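Side-chain contacts in type 4 fimbrial biogenesis protein PilF (Pseudomonas aeruginosa, PDB 2HO1), which is an outer membrane lipoprotein that binds the pilus secretin subunit PilQ and is essential for its outer membrane localization and assembly into the type IV pilus secretin: residues L89-Y94 and Q118-E123; V107-G112 and R140-E145; E162-S167 and A178-D183; L214-A219 and Q246-E251. All blocks are in the same frame, centred on the assembly; numbering follows the deposited sequence.

In the fold
The four contacts come from an all-helical superhelix of TPR motifs. Contacts 1 and 2 lie about 13 Å apart between centres. Their segments alternate along the chain, and they meet where Y111 of contact 2 reaches D91 of contact 1. Contact 3 follows, about 15 Å from contact 2 between centres. The two touch through helices 140-153 and 157-170, where S167 OG probably bonds the carbonyl of S141. Contact 4 comes last, about 37 Å from contact 1 between centres and across the chain's centre from it. L214 links it to contact 3 through L179 and A182. TPR1-TPR4 are the minimal region for secretin assembly and function; contacts 1 and 2, and segment 162-167 of contact 3, lie within it.

Contact 1 of 4, residues L89-Y94 and Q118-E123; sequences LADEEY and QKRYEE
D91 OD1 is gripped by both terminal nitrogens of R120 and by the hydroxyl of Y111. The contact belongs to the TPR fold: it joins helix 87-100, assigned to TPR 2, to the start of helix 121-131, assigned to TPR 3. Helix 105-117 lies between them in sequence and supplies Y111. The main bond across the segments runs from R120 NH1 to D91 OD1 at 2.9 Å, with an N-H...O angle of 147°. R120 NH2 reaches the same D91 OD1 at 3.3 Å, but this bond is weak. The carboxylate sits at the edge of the guanidinium. It is not coplanar with it, and OD1 is met from above the carboxylate plane. CG of D91 stands anti to the backbone N (chi1 -171°), which sends the carboxylate across to the arginine.

R120 is the N-cap residue of helix 121-131, just after the Schellman motif at K119 that ends the preceding helix. Its own segment holds another edge of the guanidinium, side-on. R120 NE donates to E123 OE1 at 2.9 Å, and R120 NH2 to E123 OE2 at 2.8 Å. Both bonds are almost straight, and both oxygens lie in the guanidinium plane, but the nitrogens come from above the carboxylate plane of E123. This pairing should hold the rotation of the group, with NH1 facing D91.

D91 OD2 forms a salt bridge with R95 of its own helix. R95 also approaches R120, so the acids probably offset two nearby positive charges. The carboxylates stay apart, with D91 OD1 5.8 Å from E123 OE2.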
# COMPACT_ATOMS: atom_id res chain seq x y z
N LEU A 89 0.41 9.92 24.84
CA LEU A 89 -1.00 9.65 25.09
C LEU A 89 -1.75 9.48 23.77
O LEU A 89 -2.60 8.59 23.64
CB LEU A 89 -1.64 10.78 25.91
CG LEU A 89 -0.92 11.10 27.25
CD1 LEU A 89 -1.78 12.10 28.08
CD2 LEU A 89 -0.70 9.79 28.05
N ALA A 90 -1.45 10.33 22.81
CA ALA A 90 -2.13 10.25 21.52
C ALA A 90 -1.84 8.88 20.87
O ALA A 90 -2.76 8.20 20.44
CB ALA A 90 -1.67 11.39 20.60
N ASP A 91 -0.56 8.48 20.86
CA ASP A 91 -0.14 7.21 20.28
C ASP A 91 -0.88 6.04 20.94
O ASP A 91 -1.37 5.11 20.27
CB ASP A 91 1.37 6.98 20.47
CG ASP A 91 1.87 5.78 19.69
OD1 ASP A 91 2.16 5.95 18.49
OD2 ASP A 91 1.93 4.67 20.26
N GLU A 92 -0.96 6.08 22.27
CA GLU A 92 -1.66 5.01 22.98
C GLU A 92 -3.16 4.94 22.61
O GLU A 92 -3.76 3.86 22.55
CB GLU A 92 -1.53 5.23 24.48
CG GLU A 92 -2.21 4.17 25.32
CD GLU A 92 -2.00 4.44 26.80
OE1 GLU A 92 -2.79 5.18 27.40
OE2 GLU A 92 -1.00 3.95 27.34
N GLU A 93 -3.78 6.10 22.40
CA GLU A 93 -5.19 6.11 22.06
C GLU A 93 -5.40 5.67 20.61
O GLU A 93 -6.37 5.00 20.30
CB GLU A 93 -5.79 7.48 22.30
CG GLU A 93 -6.07 7.80 23.78
CD GLU A 93 -6.97 6.76 24.44
OE1 GLU A 93 -8.03 6.39 23.86
OE2 GLU A 93 -6.64 6.32 25.56
N TYR A 94 -4.49 6.08 19.72
CA TYR A 94 -4.55 5.63 18.34
C TYR A 94 -4.44 4.11 18.27
O TYR A 94 -5.16 3.46 17.51
CB TYR A 94 -3.47 6.30 17.50
CG TYR A 94 -3.89 7.60 16.86
CD1 TYR A 94 -5.07 7.69 16.12
CD2 TYR A 94 -3.12 8.75 16.99
CE1 TYR A 94 -5.46 8.88 15.54
CE2 TYR A 94 -3.50 9.94 16.41
CZ TYR A 94 -4.67 10.00 15.69
OH TYR A 94 -5.06 11.18 15.11
N GLN A 118 5.17 13.34 13.79
CA GLN A 118 6.15 12.91 14.78
C GLN A 118 7.45 12.45 14.13
O GLN A 118 8.34 11.98 14.81
CB GLN A 118 5.58 11.76 15.58
CG GLN A 118 4.36 12.13 16.35
CD GLN A 118 4.69 13.04 17.47
OE1 GLN A 118 5.55 12.71 18.31
NE2 GLN A 118 4.02 14.20 17.52
N LYS A 119 7.51 12.53 12.81
CA LYS A 119 8.70 12.14 12.05
C LYS A 119 9.02 10.64 12.10
O LYS A 119 10.14 10.24 11.91
CB LYS A 119 9.89 13.01 12.48
CG LYS A 119 9.48 14.50 12.52
CD LYS A 119 10.64 15.51 12.41
CE LYS A 119 10.14 16.95 12.67
NZ LYS A 119 9.02 17.42 11.76
N ARG A 120 7.99 9.83 12.35
CA ARG A 120 8.14 8.38 12.40
C ARG A 120 7.66 7.90 11.03
O ARG A 120 6.67 7.19 10.92
CB ARG A 120 7.27 7.80 13.52
CG ARG A 120 7.80 8.12 14.94
CD ARG A 120 6.78 7.92 16.04
NE ARG A 120 6.32 6.54 16.17
CZ ARG A 120 5.33 6.17 16.97
NH1 ARG A 120 4.72 7.07 17.72
NH2 ARG A 120 4.89 4.92 16.96
N TYR A 121 8.39 8.28 10.00
CA TYR A 121 8.04 7.98 8.61
C TYR A 121 7.81 6.53 8.23
O TYR A 121 6.85 6.22 7.51
CB TYR A 121 9.09 8.60 7.71
CG TYR A 121 9.30 10.05 8.05
CD1 TYR A 121 8.24 10.94 8.05
CD2 TYR A 121 10.59 10.54 8.34
CE1 TYR A 121 8.44 12.29 8.33
CE2 TYR A 121 10.81 11.89 8.62
CZ TYR A 121 9.73 12.76 8.62
OH TYR A 121 9.91 14.09 8.92
N GLU A 122 8.66 5.63 8.69
CA GLU A 122 8.46 4.23 8.35
C GLU A 122 7.11 3.75 8.87
O GLU A 122 6.35 3.09 8.16
CB GLU A 122 9.57 3.36 8.92
N GLU A 123 6.80 4.09 10.10
CA GLU A 123 5.54 3.66 10.66
C GLU A 123 4.35 4.38 10.01
O GLU A 123 3.32 3.76 9.81
CB GLU A 123 5.53 3.88 12.18
CG GLU A 123 6.54 3.01 12.94
CD GLU A 123 6.77 3.53 14.36
OE1 GLU A 123 7.58 4.44 14.54
OE2 GLU A 123 6.10 3.06 15.28

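Contact 2 of 4, residues V107-G112 and R140-E145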
# COMPACT_ATOMS: atom_id res chain seq x y z
N VAL A 107 -9.21 5.96 10.77
CA VAL A 107 -8.33 6.00 11.92
C VAL A 107 -6.90 5.69 11.52
O VAL A 107 -5.97 6.33 12.02
CB VAL A 107 -8.84 5.04 13.00
CG1 VAL A 107 -7.87 4.98 14.17
CG2 VAL A 107 -10.22 5.51 13.46
N LEU A 108 -6.72 4.75 10.58
CA LEU A 108 -5.37 4.46 10.10
C LEU A 108 -4.81 5.73 9.46
O LEU A 108 -3.63 6.04 9.60
CB LEU A 108 -5.38 3.33 9.08
CG LEU A 108 -5.52 1.91 9.66
CD1 LEU A 108 -5.84 0.91 8.51
CD2 LEU A 108 -4.19 1.50 10.39
N ASN A 109 -5.65 6.49 8.76
CA ASN A 109 -5.15 7.68 8.10
C ASN A 109 -4.83 8.79 9.11
O ASN A 109 -3.82 9.44 8.97
CB ASN A 109 -6.14 8.18 7.03
CG ASN A 109 -5.62 9.40 6.29
OD1 ASN A 109 -4.53 9.38 5.71
ND2 ASN A 109 -6.39 10.46 6.29
N ASN A 110 -5.69 8.99 10.11
CA ASN A 110 -5.43 9.98 11.14
C ASN A 110 -4.13 9.61 11.90
O ASN A 110 -3.31 10.48 12.20
CB ASN A 110 -6.58 10.05 12.14
CG ASN A 110 -7.84 10.72 11.55
OD1 ASN A 110 -7.77 11.39 10.53
ND2 ASN A 110 -8.98 10.54 12.20
N TYR A 111 -3.97 8.33 12.22
CA TYR A 111 -2.77 7.89 12.92
C TYR A 111 -1.50 8.06 12.06
O TYR A 111 -0.47 8.57 12.53
CB TYR A 111 -2.95 6.43 13.40
CG TYR A 111 -1.82 5.87 14.28
CD1 TYR A 111 -1.05 6.70 15.12
CD2 TYR A 111 -1.56 4.49 14.31
CE1 TYR A 111 -0.06 6.16 15.97
CE2 TYR A 111 -0.59 3.94 15.16
CZ TYR A 111 0.16 4.79 15.99
OH TYR A 111 1.18 4.24 16.76
N GLY A 112 -1.57 7.67 10.78
CA GLY A 112 -0.42 7.86 9.92
C GLY A 112 -0.06 9.33 9.76
O GLY A 112 1.14 9.70 9.60
N ARG A 140 -10.08 8.66 0.95
CA ARG A 140 -8.94 7.90 0.46
C ARG A 140 -7.95 8.86 -0.24
O ARG A 140 -6.73 8.64 -0.19
CB ARG A 140 -9.45 6.79 -0.47
CG ARG A 140 -8.40 5.99 -1.25
CD ARG A 140 -8.97 4.59 -1.54
NE ARG A 140 -8.14 3.79 -2.43
CZ ARG A 140 -8.35 3.67 -3.75
NH1 ARG A 140 -9.36 4.31 -4.34
NH2 ARG A 140 -7.53 2.92 -4.48
N SER A 141 -8.46 9.92 -0.88
CA SER A 141 -7.59 10.90 -1.55
C SER A 141 -6.57 11.48 -0.56
O SER A 141 -5.43 11.78 -0.94
CB SER A 141 -8.39 12.05 -2.15
OG SER A 141 -9.17 12.71 -1.16
N ARG A 142 -6.98 11.66 0.69
CA ARG A 142 -6.09 12.18 1.75
C ARG A 142 -5.05 11.14 2.12
O ARG A 142 -3.91 11.48 2.46
CB ARG A 142 -6.90 12.54 3.00
CG ARG A 142 -7.35 13.99 3.01
CD ARG A 142 -8.67 14.24 3.77
NE ARG A 142 -8.81 13.55 5.06
CZ ARG A 142 -9.72 13.90 5.97
NH1 ARG A 142 -10.55 14.92 5.73
NH2 ARG A 142 -9.83 13.22 7.12
N VAL A 143 -5.46 9.87 2.11
CA VAL A 143 -4.53 8.81 2.40
C VAL A 143 -3.37 8.87 1.39
O VAL A 143 -2.21 8.76 1.78
CB VAL A 143 -5.21 7.43 2.31
CG1 VAL A 143 -4.19 6.34 2.41
CG2 VAL A 143 -6.27 7.32 3.40
N PHE A 144 -3.68 9.05 0.11
CA PHE A 144 -2.64 9.13 -0.91
C PHE A 144 -1.83 10.42 -0.81
O PHE A 144 -0.64 10.44 -1.17
CB PHE A 144 -3.22 8.99 -2.31
CG PHE A 144 -3.61 7.59 -2.65
CD1 PHE A 144 -2.66 6.56 -2.59
CD2 PHE A 144 -4.91 7.27 -3.01
CE1 PHE A 144 -3.00 5.26 -2.86
CE2 PHE A 144 -5.24 5.94 -3.28
CZ PHE A 144 -4.28 4.94 -3.20
N GLU A 145 -2.47 11.50 -0.38
CA GLU A 145 -1.71 12.72 -0.18
C GLU A 145 -0.65 12.42 0.90
O GLU A 145 0.52 12.77 0.76
CB GLU A 145 -2.61 13.85 0.32
CG GLU A 145 -1.80 15.11 0.66
CD GLU A 145 -2.65 16.24 1.19
OE1 GLU A 145 -3.54 15.99 2.03
OE2 GLU A 145 -2.42 17.39 0.75
O HOH W 1 -8.64 10.90 7.70
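R142 meets N109 and N110 mainly through one bridging water. Its chain bends at chi3 (44°), which brings the guanidinium back beside the amide, with N109 ND2 near its edge, and the side chains of R142 and N109 cross at about a right angle. NH2 of R142 donates to the water at 2.7 Å. ND2 of N109 also donates to it, at 2.7 Å, and the water in turn donates to OD1 of N110 at 3.0 Å. The water lies in the guanidinium plane, at its edge. No direct hydrogen bond joins the two segments.

V143 comes next and gives the van der Waals part of the contact. Its CG2 packs against the amide of N109, 3.6 Å from the N109 CG. The V143 CA is also close, 3.4 Å from N109 OD1. That oxygen accepts a hydrogen bond from N146, one residue beyond the segment.

The helices run roughly parallel, 29° apart, as equivalent first helices of neighbouring TPR motifs do; here they are assigned to TPR 3 and TPR 4. N109 thus bonds at both ends of its amide, to N146 through oxygen and to the water through nitrogen. This should hold the buried amide in one orientation, while the arginine is tied in less directly, through solvent.

Contact 3 of 4, residues E162-S167 and A178-D183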
# COMPACT_ATOMS: atom_id res chain seq x y z
N GLU A 162 3.97 9.99 -7.78
CA GLU A 162 2.94 9.00 -8.12
C GLU A 162 1.82 9.00 -7.08
O GLU A 162 0.65 8.88 -7.43
CB GLU A 162 3.56 7.59 -8.30
CG GLU A 162 4.42 7.52 -9.55
CD GLU A 162 4.86 6.12 -9.97
OE1 GLU A 162 4.05 5.15 -9.92
OE2 GLU A 162 6.04 6.00 -10.37
N TYR A 163 2.16 9.15 -5.80
CA TYR A 163 1.13 9.17 -4.79
C TYR A 163 0.29 10.43 -4.94
O TYR A 163 -0.93 10.37 -4.88
CB TYR A 163 1.73 9.08 -3.38
CG TYR A 163 2.12 7.65 -3.00
CD1 TYR A 163 1.20 6.59 -3.11
CD2 TYR A 163 3.39 7.36 -2.50
CE1 TYR A 163 1.54 5.27 -2.74
CE2 TYR A 163 3.74 6.06 -2.12
CZ TYR A 163 2.82 5.04 -2.24
OH TYR A 163 3.17 3.79 -1.81
N PHE A 164 0.94 11.57 -5.17
CA PHE A 164 0.20 12.81 -5.37
C PHE A 164 -0.75 12.73 -6.58
O PHE A 164 -1.88 13.23 -6.51
CB PHE A 164 1.16 14.00 -5.51
CG PHE A 164 1.86 14.36 -4.21
CD1 PHE A 164 1.16 14.36 -3.01
CD2 PHE A 164 3.21 14.71 -4.20
CE1 PHE A 164 1.80 14.69 -1.82
CE2 PHE A 164 3.86 15.03 -3.02
CZ PHE A 164 3.16 15.02 -1.83
N GLU A 165 -0.32 12.11 -7.67
CA GLU A 165 -1.19 11.96 -8.82
C GLU A 165 -2.41 11.09 -8.48
O GLU A 165 -3.52 11.37 -8.96
CB GLU A 165 -0.43 11.35 -10.01
CG GLU A 165 0.49 12.35 -10.68
CD GLU A 165 1.51 11.70 -11.61
OE1 GLU A 165 1.70 10.47 -11.53
OE2 GLU A 165 2.15 12.43 -12.40
N LYS A 166 -2.22 10.05 -7.67
CA LYS A 166 -3.36 9.21 -7.28
C LYS A 166 -4.36 10.05 -6.48
O LYS A 166 -5.59 9.93 -6.65
CB LYS A 166 -2.92 7.98 -6.45
CG LYS A 166 -2.05 6.96 -7.20
CD LYS A 166 -1.80 5.73 -6.33
CE LYS A 166 -0.55 4.99 -6.77
NZ LYS A 166 -0.57 4.44 -8.17
N SER A 167 -3.84 10.90 -5.59
CA SER A 167 -4.70 11.75 -4.77
C SER A 167 -5.54 12.72 -5.65
O SER A 167 -6.73 12.89 -5.43
CB SER A 167 -3.86 12.57 -3.79
OG SER A 167 -4.65 13.25 -2.84
N ALA A 178 -1.81 20.11 -5.54
CA ALA A 178 -1.39 20.72 -6.80
C ALA A 178 -0.07 21.46 -6.61
O ALA A 178 0.78 21.48 -7.52
CB ALA A 178 -2.43 21.67 -7.30
N LEU A 179 0.10 22.08 -5.45
CA LEU A 179 1.33 22.83 -5.16
C LEU A 179 2.52 21.89 -5.03
O LEU A 179 3.60 22.19 -5.54
CB LEU A 179 1.18 23.66 -3.87
CG LEU A 179 2.45 24.33 -3.35
CD1 LEU A 179 2.87 25.46 -4.27
CD2 LEU A 179 2.17 24.86 -1.94
N GLU A 180 2.32 20.74 -4.36
CA GLU A 180 3.42 19.79 -4.22
C GLU A 180 3.79 19.26 -5.60
O GLU A 180 4.96 19.05 -5.89
CB GLU A 180 3.05 18.64 -3.28
CG GLU A 180 2.80 19.04 -1.84
CD GLU A 180 3.99 19.75 -1.20
OE1 GLU A 180 5.14 19.39 -1.47
OE2 GLU A 180 3.76 20.69 -0.41
N MSE A 181 2.79 19.05 -6.46
CA MSE A 181 3.06 18.58 -7.82
C MSE A 181 3.86 19.64 -8.57
O MSE A 181 4.87 19.33 -9.21
CB MSE A 181 1.76 18.29 -8.59
CG MSE A 181 1.06 16.97 -8.25
SE MSE A 181 2.12 15.40 -8.68
CE MSE A 181 2.48 15.72 -10.53
N ALA A 182 3.40 20.89 -8.51
CA ALA A 182 4.10 21.98 -9.20
C ALA A 182 5.57 22.04 -8.76
O ALA A 182 6.48 22.18 -9.59
CB ALA A 182 3.40 23.34 -8.90
N ASP A 183 5.80 21.94 -7.45
CA ASP A 183 7.16 22.00 -6.96
C ASP A 183 8.01 20.85 -7.52
O ASP A 183 9.14 21.06 -7.96
CB ASP A 183 7.17 21.99 -5.43
CG ASP A 183 8.50 22.46 -4.85
OD1 ASP A 183 9.12 23.41 -5.41
OD2 ASP A 183 8.93 21.90 -3.81
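F164 turns one ring face to E180, and its CB meets the selenium of M181. The CB of E180 lies over that face, offset toward the rim. It is 4.0 Å from the centroid of the F164 ring and 22° off the ring normal, a CH-pi contact. Its closest ring atom is CE2 of F164, 3.7 Å from the E180 CB. The two side chains meet at a slant, with ring and carboxylate planes 44° apart. The backbone already places the E180 CB over the ring. A bend at chi2 turns the chain beyond CG, and the carboxylate goes on to a salt bridge with R210 of helix 209-221.

M181 is a selenomethionine. Bends at chi2 and chi3 curl its end toward helix 157-170. SE sits 3.6 Å from the CB of F164, so selenium meets the methylene that carries the ring.

These helices, 157-170 and 175-187, are assigned to TPR 4 and TPR 5. They follow each other in the chain and run antiparallel at 145°, the antiparallel packing between successive repeats of a TPR array. V177 and L184 of helix 175-187 also pack on F164.

E165 runs across M181 at about a right angle. Its chain is extended beyond CG, and its methylene CG is 3.9 Å from the M181 CE. The E165 OE2 approaches the same methyl at 3.8 Å, a van der Waals contact.

Contact 4 of 4, residues L214-A219 and Q246-E251; sequences LGIRLA and QEFQAE
I216 and F248 make the apolar part of this contact, and R217 and E247 the charged part. Helix 209-221 is assigned to TPR 6, and helix 243-249 is the last helix of the chain. Helix 243-249 packs on helices 209-221 and 225-238, much as a further helix of the superhelix would.

In the apolar part, I216 sets its CD1 over one face of the F248 ring, toward the rim. The methyl is 4.2 Å from the centroid of the F248 ring and 23° off its normal, a CH-pi contact. CD1 of I216 lies 3.9 Å from F248 CD1, and I216 CG2 is 4.0 Å from F248 CE1, so both branches of the isoleucine reach the ring. F248 carries CG anti to its backbone nitrogen (chi1 170°), which swings the ring toward helix 209-221. The two side chains cross at about a right angle. Y231 and L235 of helix 225-238 pack beside them, on I216 and F248 respectively.

In the charged part, R217 forms a salt bridge with E247. NH2 of R217 is 3.0 Å from E247 OE1. The hydrogen bond within it is weak. The arginine is extended from CG to NE, and the glutamate is extended beyond CG. OE1 meets the guanidinium at its edge, but the carboxylate plane is turned 76° from it. One nitrogen and one oxygen therefore carry the pairing. With a single, poorly aligned bond it is probably mainly electrostatic, while the ring contact is apolar and has no polar partner to match.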
# COMPACT_ATOMS: atom_id res chain seq x y z
N LEU A 214 7.86 30.06 -5.87
CA LEU A 214 7.73 29.06 -6.92
C LEU A 214 7.04 29.70 -8.12
O LEU A 214 7.45 29.50 -9.26
CB LEU A 214 6.92 27.84 -6.43
CG LEU A 214 6.51 26.76 -7.46
CD1 LEU A 214 7.75 26.24 -8.20
CD2 LEU A 214 5.78 25.60 -6.75
N GLY A 215 5.99 30.48 -7.85
CA GLY A 215 5.27 31.16 -8.91
C GLY A 215 6.14 32.19 -9.60
O GLY A 215 6.06 32.40 -10.81
N ILE A 216 6.98 32.86 -8.82
CA ILE A 216 7.89 33.85 -9.36
C ILE A 216 8.87 33.17 -10.30
O ILE A 216 9.07 33.61 -11.43
CB ILE A 216 8.67 34.58 -8.26
CG1 ILE A 216 7.79 35.65 -7.61
CG2 ILE A 216 9.93 35.20 -8.83
CD1 ILE A 216 8.34 36.18 -6.31
N ARG A 217 9.49 32.08 -9.85
CA ARG A 217 10.44 31.37 -10.71
C ARG A 217 9.78 30.76 -11.96
O ARG A 217 10.43 30.64 -13.01
CB ARG A 217 11.18 30.30 -9.91
CG ARG A 217 12.16 30.87 -8.87
CD ARG A 217 12.54 29.82 -7.86
NE ARG A 217 13.64 30.22 -6.98
CZ ARG A 217 14.01 29.53 -5.90
NH1 ARG A 217 13.35 28.42 -5.56
NH2 ARG A 217 15.02 29.94 -5.14
N LEU A 218 8.50 30.40 -11.86
CA LEU A 218 7.80 29.84 -13.02
C LEU A 218 7.51 30.95 -14.02
O LEU A 218 7.66 30.76 -15.23
CB LEU A 218 6.50 29.14 -12.61
CG LEU A 218 6.65 27.70 -12.11
CD1 LEU A 218 5.29 27.13 -11.71
CD2 LEU A 218 7.28 26.84 -13.20
N ALA A 219 7.09 32.12 -13.52
CA ALA A 219 6.80 33.27 -14.38
C ALA A 219 8.04 33.61 -15.20
O ALA A 219 7.97 33.84 -16.41
CB ALA A 219 6.39 34.47 -13.53
N GLN A 246 14.47 36.72 0.56
CA GLN A 246 15.90 36.94 0.49
C GLN A 246 16.41 36.42 -0.86
O GLN A 246 17.15 37.10 -1.57
CB GLN A 246 16.57 36.19 1.64
CG GLN A 246 18.07 36.16 1.59
CD GLN A 246 18.65 35.23 2.64
OE1 GLN A 246 18.52 35.47 3.84
NE2 GLN A 246 19.29 34.14 2.19
N GLU A 247 16.00 35.20 -1.21
CA GLU A 247 16.40 34.58 -2.47
C GLU A 247 15.84 35.36 -3.65
O GLU A 247 16.51 35.54 -4.66
CB GLU A 247 15.90 33.14 -2.54
CG GLU A 247 16.29 32.26 -1.38
CD GLU A 247 15.75 30.86 -1.53
OE1 GLU A 247 16.24 30.12 -2.41
OE2 GLU A 247 14.82 30.49 -0.78
N PHE A 248 14.60 35.80 -3.53
CA PHE A 248 13.98 36.56 -4.60
C PHE A 248 14.84 37.75 -4.97
O PHE A 248 15.05 38.04 -6.15
CB PHE A 248 12.61 37.07 -4.17
CG PHE A 248 12.02 38.05 -5.12
CD1 PHE A 248 11.90 37.74 -6.46
CD2 PHE A 248 11.58 39.29 -4.68
CE1 PHE A 248 11.37 38.65 -7.36
CE2 PHE A 248 11.04 40.21 -5.57
CZ PHE A 248 10.93 39.89 -6.91
N GLN A 249 15.33 38.44 -3.95
CA GLN A 249 16.18 39.61 -4.15
C GLN A 249 17.44 39.21 -4.90
O GLN A 249 17.96 39.99 -5.69
CB GLN A 249 16.53 40.25 -2.80
CG GLN A 249 15.31 40.62 -1.97
CD GLN A 249 15.64 41.55 -0.82
OE1 GLN A 249 16.51 41.27 0.01
NE2 GLN A 249 14.93 42.68 -0.76
N ALA A 250 17.94 38.01 -4.65
CA ALA A 250 19.13 37.54 -5.35
C ALA A 250 18.76 37.26 -6.80
O ALA A 250 19.51 36.62 -7.53
CB ALA A 250 19.67 36.28 -4.69
N GLU A 251 17.60 37.77 -7.21
CA GLU A 251 17.07 37.60 -8.56
C GLU A 251 16.96 36.11 -8.89
O GLU A 251 17.16 35.70 -10.03
CB GLU A 251 17.99 38.28 -9.58
CG GLU A 251 17.41 38.36 -10.98
CD GLU A 251 16.89 39.74 -11.32
OE1 GLU A 251 16.11 40.30 -10.53
OE2 GLU A 251 17.27 40.26 -12.39